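Local coordinates for type IV secretion system protein VirB11 (Brucella suis, PDB 2GZA), which hydrolyses ATP as the hexameric VirB11 ATPase of the Brucella type IV secretion system, which could be required to establish the bacterial replication niche in the host, at residues Pro46-Cys51 and Trp57-Val62; Leu92-Ile95 and Arg101-Ile104. All coordinates share one frame; numbering follows the deposited sequence.

Interaction 1: residues Pro46-Cys51 and Trp57-Val62; sequences PGEVFC and WEYYAV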
loop_
_atom_site.group_PDB
_atom_site.type_symbol
_atom_site.label_atom_id
_atom_site.label_comp_id
_atom_site.label_asym_id
_atom_site.label_seq_id
_atom_site.Cartn_x
_atom_site.Cartn_y
_atom_site.Cartn_z
ATOM N N PRO C 46 14.389 -41.553 27.006
ATOM C CA PRO C 46 15.075 -42.182 28.127
ATOM C C PRO C 46 15.900 -43.374 27.671
ATOM O O PRO C 46 15.415 -44.183 26.884
ATOM C CB PRO C 46 13.912 -42.695 28.995
ATOM C CG PRO C 46 12.693 -42.634 28.118
ATOM C CD PRO C 46 12.939 -41.450 27.256
ATOM N N GLY C 47 17.137 -43.464 28.155
ATOM C CA GLY C 47 17.954 -44.651 27.952
ATOM C C GLY C 47 18.949 -44.612 26.808
ATOM O O GLY C 47 19.751 -45.529 26.666
ATOM N N GLU C 48 18.913 -43.568 25.986
ATOM C CA GLU C 48 19.833 -43.510 24.857
ATOM C C GLU C 48 20.392 -42.129 24.568
ATOM O O GLU C 48 19.831 -41.116 24.983
ATOM C CB GLU C 48 19.221 -44.137 23.590
ATOM C CG GLU C 48 17.721 -43.965 23.408
ATOM C CD GLU C 48 17.316 -43.968 21.946
ATOM O OE1 GLU C 48 16.900 -45.027 21.435
ATOM O OE2 GLU C 48 17.423 -42.908 21.299
ATOM N N VAL C 49 21.535 -42.112 23.891
ATOM C CA VAL C 49 22.098 -40.884 23.353
ATOM C C VAL C 49 22.503 -41.100 21.900
ATOM O O VAL C 49 22.883 -42.204 21.507
ATOM C CB VAL C 49 23.292 -40.323 24.196
ATOM C CG1 VAL C 49 23.136 -40.648 25.664
ATOM C CG2 VAL C 49 24.627 -40.821 23.684
ATOM N N PHE C 50 22.382 -40.048 21.105
ATOM C CA PHE C 50 22.917 -40.037 19.758
ATOM C C PHE C 50 23.928 -38.909 19.646
ATOM O O PHE C 50 23.635 -37.772 20.019
ATOM C CB PHE C 50 21.802 -39.878 18.720
ATOM C CG PHE C 50 21.135 -41.162 18.346
ATOM C CD1 PHE C 50 20.041 -41.634 19.064
ATOM C CD2 PHE C 50 21.596 -41.910 17.277
ATOM C CE1 PHE C 50 19.423 -42.822 18.715
ATOM C CE2 PHE C 50 20.979 -43.104 16.926
ATOM C CZ PHE C 50 19.888 -43.556 17.646
ATOM N N CYS C 51 25.122 -39.223 19.160
ATOM C CA CYS C 51 26.145 -38.199 18.982
ATOM C C CYS C 51 26.675 -38.115 17.555
ATOM O O CYS C 51 26.776 -39.120 16.854
ATOM C CB CYS C 51 27.278 -38.349 20.004
ATOM S SG CYS C 51 28.307 -39.798 19.791
ATOM N N TRP C 57 25.999 -40.009 12.749
ATOM C CA TRP C 57 25.412 -40.257 14.052
ATOM C C TRP C 57 25.777 -41.620 14.602
ATOM O O TRP C 57 25.892 -42.588 13.858
ATOM C CB TRP C 57 23.904 -40.058 14.017
ATOM C CG TRP C 57 23.543 -38.626 13.871
ATOM C CD1 TRP C 57 23.269 -37.973 12.715
ATOM C CD2 TRP C 57 23.442 -37.655 14.916
ATOM N NE1 TRP C 57 22.991 -36.658 12.968
ATOM C CE2 TRP C 57 23.086 -36.433 14.310
ATOM C CE3 TRP C 57 23.610 -37.700 16.307
ATOM C CZ2 TRP C 57 22.902 -35.259 15.043
ATOM C CZ3 TRP C 57 23.418 -36.535 17.037
ATOM C CH2 TRP C 57 23.068 -35.330 16.398
ATOM N N GLU C 58 25.973 -41.667 15.915
ATOM C CA GLU C 58 26.329 -42.891 16.621
ATOM C C GLU C 58 25.364 -43.110 17.771
ATOM O O GLU C 58 25.025 -42.165 18.482
ATOM C CB GLU C 58 27.760 -42.810 17.167
ATOM C CG GLU C 58 28.808 -42.338 16.170
ATOM C CD GLU C 58 30.219 -42.672 16.605
ATOM O OE1 GLU C 58 30.641 -43.833 16.429
ATOM O OE2 GLU C 58 30.914 -41.775 17.112
ATOM N N TYR C 59 24.931 -44.352 17.948
ATOM C CA TYR C 59 24.015 -44.718 19.021
ATOM C C TYR C 59 24.777 -45.243 20.244
ATOM O O TYR C 59 25.716 -46.014 20.104
ATOM C CB TYR C 59 23.003 -45.753 18.500
ATOM C CG TYR C 59 22.165 -46.424 19.562
ATOM C CD1 TYR C 59 20.997 -45.830 20.029
ATOM C CD2 TYR C 59 22.538 -47.657 20.096
ATOM C CE1 TYR C 59 20.220 -46.440 21.003
ATOM C CE2 TYR C 59 21.771 -48.272 21.074
ATOM C CZ TYR C 59 20.613 -47.655 21.522
ATOM O OH TYR C 59 19.840 -48.252 22.487
ATOM N N TYR C 60 24.369 -44.810 21.430
ATOM C CA TYR C 60 24.900 -45.339 22.687
ATOM C C TYR C 60 23.798 -45.553 23.707
ATOM O O TYR C 60 22.942 -44.688 23.915
ATOM C CB TYR C 60 25.976 -44.426 23.267
ATOM C CG TYR C 60 27.207 -44.327 22.408
ATOM C CD1 TYR C 60 27.408 -43.230 21.578
ATOM C CD2 TYR C 60 28.164 -45.342 22.404
ATOM C CE1 TYR C 60 28.534 -43.133 20.779
ATOM C CE2 TYR C 60 29.299 -45.251 21.602
ATOM C CZ TYR C 60 29.473 -44.140 20.796
ATOM O OH TYR C 60 30.581 -44.035 20.000
ATOM N N ALA C 61 23.824 -46.717 24.342
ATOM C CA ALA C 61 22.843 -47.060 25.356
ATOM C C ALA C 61 23.291 -46.592 26.732
ATOM O O ALA C 61 24.366 -46.971 27.220
ATOM C CB ALA C 61 22.565 -48.555 25.342
ATOM N N VAL C 62 22.456 -45.761 27.349
ATOM C CA VAL C 62 22.739 -45.223 28.671
ATOM C C VAL C 62 21.523 -45.476 29.553
ATOM O O VAL C 62 20.648 -44.620 29.663
ATOM C CB VAL C 62 23.051 -43.719 28.628
ATOM C CG1 VAL C 62 23.669 -43.271 29.946
ATOM C CG2 VAL C 62 23.978 -43.409 27.473
#
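F50 and Y59 sit across from each other as a non-hydrogen-bonded pair of the antiparallel β-hairpin formed by 48-52 and 57-61. F50 can be followed outward from its backbone. CB lies 3.7 Å from CE3 of the W57 indole; CG and CD2 run past the carbonyl oxygen of E58; CE2 reaches CB of Y59, while CE1 and CZ both come against Y59 CD1, CZ at 3.5 Å, at the edge of the tyrosine ring. The two ring planes meet obliquely, 59° apart. A trans chi1 (169°) lays the Y59 ring back along F50 as far as E48, whose CB is 3.6 Å from Y59 CE1; carboxylate and ring are turned nearly at right angles. W57 brings the edge of its indole to the F50 carbonyl. On the other face of the sheet C51 SG sits 3.5 Å from CE1 of Y60, at the ring edge, a sulfur-aromatic contact, and V49 CG1 meets V62 CG2. The backbones are tied by paired hydrogen bonds, V49 with Y60 and C51 with E58, and V62 N adds a 2.8 Å bond to G47 O. E58 turns its carboxylate to a salt bridge with R53. W32 of helix 30-34 packs against V49, C51, Y60 and V62, while strand 40-43 continues the sheet beyond 48-52.

Interaction 2: residues Leu92-Ile95 and Arg101-Ile104; sequences LSAI and RIQI. With SO4 (sulfate ion), chain D.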
loop_
_atom_site.group_PDB
_atom_site.type_symbol
_atom_site.label_atom_id
_atom_site.label_comp_id
_atom_site.label_asym_id
_atom_site.label_seq_id
_atom_site.Cartn_x
_atom_site.Cartn_y
_atom_site.Cartn_z
ATOM N N LEU C 92 12.625 -25.008 25.355
ATOM C CA LEU C 92 13.643 -24.223 26.043
ATOM C C LEU C 92 14.935 -24.130 25.241
ATOM O O LEU C 92 15.441 -25.138 24.758
ATOM C CB LEU C 92 13.932 -24.838 27.414
ATOM C CG LEU C 92 14.585 -23.999 28.519
ATOM C CD1 LEU C 92 14.316 -24.652 29.835
ATOM C CD2 LEU C 92 16.085 -23.820 28.346
ATOM N N SER C 93 15.454 -22.914 25.104
ATOM C CA SER C 93 16.777 -22.683 24.525
ATOM C C SER C 93 17.675 -22.043 25.564
ATOM O O SER C 93 17.261 -21.118 26.264
ATOM C CB SER C 93 16.701 -21.792 23.292
ATOM O OG SER C 93 15.991 -22.431 22.253
ATOM N N ALA C 94 18.903 -22.538 25.663
ATOM C CA ALA C 94 19.858 -22.048 26.654
ATOM C C ALA C 94 21.305 -22.194 26.207
ATOM O O ALA C 94 21.623 -22.986 25.320
ATOM C CB ALA C 94 19.650 -22.747 27.989
ATOM N N ILE C 95 22.171 -21.404 26.833
ATOM C CA ILE C 95 23.607 -21.497 26.640
ATOM C C ILE C 95 24.217 -21.961 27.957
ATOM O O ILE C 95 24.122 -21.269 28.971
ATOM C CB ILE C 95 24.207 -20.158 26.195
ATOM C CG1 ILE C 95 23.820 -19.893 24.738
ATOM C CG2 ILE C 95 25.729 -20.162 26.376
ATOM C CD1 ILE C 95 24.001 -18.448 24.277
ATOM N N ARG C 101 25.331 -24.806 23.358
ATOM C CA ARG C 101 23.927 -24.450 23.149
ATOM C C ARG C 101 23.077 -25.691 23.367
ATOM O O ARG C 101 23.406 -26.771 22.883
ATOM C CB ARG C 101 23.685 -23.846 21.768
ATOM C CG ARG C 101 24.008 -22.353 21.691
ATOM C CD ARG C 101 23.868 -21.801 20.274
ATOM N NE ARG C 101 24.626 -22.598 19.309
ATOM C CZ ARG C 101 24.934 -22.217 18.074
ATOM N NH1 ARG C 101 24.569 -21.025 17.618
ATOM N NH2 ARG C 101 25.623 -23.037 17.291
ATOM N N ILE C 102 21.999 -25.534 24.124
ATOM C CA ILE C 102 21.131 -26.649 24.450
ATOM C C ILE C 102 19.669 -26.331 24.136
ATOM O O ILE C 102 19.134 -25.304 24.556
ATOM C CB ILE C 102 21.336 -27.124 25.925
ATOM C CG1 ILE C 102 20.500 -28.372 26.224
ATOM C CG2 ILE C 102 21.051 -25.999 26.915
ATOM C CD1 ILE C 102 20.877 -29.082 27.513
ATOM N N GLN C 103 19.041 -27.209 23.366
ATOM C CA GLN C 103 17.612 -27.127 23.142
ATOM C C GLN C 103 16.900 -28.285 23.790
ATOM O O GLN C 103 17.267 -29.444 23.596
ATOM C CB GLN C 103 17.267 -27.022 21.667
ATOM C CG GLN C 103 16.751 -25.648 21.312
ATOM C CD GLN C 103 15.236 -25.567 21.309
ATOM O OE1 GLN C 103 14.663 -24.513 21.038
ATOM N NE2 GLN C 103 14.570 -26.689 21.590
ATOM N N ILE C 104 15.894 -27.951 24.586
ATOM C CA ILE C 104 15.101 -28.946 25.284
ATOM C C ILE C 104 13.619 -28.799 24.966
ATOM O O ILE C 104 13.040 -27.713 25.085
ATOM C CB ILE C 104 15.335 -28.926 26.816
ATOM C CG1 ILE C 104 16.822 -29.134 27.135
ATOM C CG2 ILE C 104 14.481 -30.001 27.502
ATOM C CD1 ILE C 104 17.158 -29.166 28.610
HETATM S S SO4 D . 25.151 -21.556 13.313
HETATM O O1 SO4 D . 25.017 -22.628 14.286
HETATM O O2 SO4 D . 24.274 -21.809 12.184
HETATM O O3 SO4 D . 24.746 -20.315 13.957
HETATM O O4 SO4 D . 26.534 -21.426 12.844
#
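L92 and I104 pair at one end of an antiparallel β-hairpin, 91-95 with 101-105, which forms one edge of the six-stranded antiparallel sheet in this chain. Their backbones exchange two hydrogen bonds, L92 N to I104 O at 2.7 Å and I104 N to L92 O at 2.9 Å, and A94 and I102 form the second such pair. The close-packed face carries L92, A94, I102 and I104. There the methyl of A94 meets CG2 of I102 at 3.7 Å; a trans chi1 (-175°) sends the longer CG1 arm of I102 away from strand 91-95 and leaves this short branch at A94. Helix 67-81 covers this face, T77 and A78 touching L92, T77 touching I104 and V81 touching A94. I102 and I104 also lean on V117 of the neighbouring strand 116-120.

The other face is more varied. Q103 is still buried, and a kink about its CB-CG bond (chi2 -96°) brings the amide back over the strand pair; OE1 comes within 2.8 Å of S93 OG, while M251 and R250 touch the glutamine from outside the hairpin. Toward the turn the contact becomes loose and exposed: the I95 and R101 side chains run alongside each other in the same direction, with CG1 of the isoleucine 3.9 Å from CG of the arginine. Beyond CG the arginine leaves the hairpin to reach a sulfate, probably from the crystallisation liquor. The same sulfate takes hydrogen bonds from backbone amides of S186, G187 and K188 of a second subunit, and sulfate O1 lies at the edge of the R101 guanidinium, near its plane, where NH2 gives it a 3.1 Å hydrogen bond.

Interactions 1 and 2 are hairpins at the two ends of one antiparallel sheet: strand 57-61 forms one edge and strand 91-95 the other, with 40-43 and 116-120 joining their inner strands. Their centres lie about 19 Å apart and their nearest atoms about 11 Å, so they relate through the sheet without touching. Different helices cover them, 30-34 at interaction 1 and 67-81 at interaction 2. Interaction 2 alone reaches the sulfate, through R101, against a predicted ATP-binding P-loop of a second subunit; this is consistent with the sulfate occupying a phosphate position and with R101 helping to complete a site between subunits.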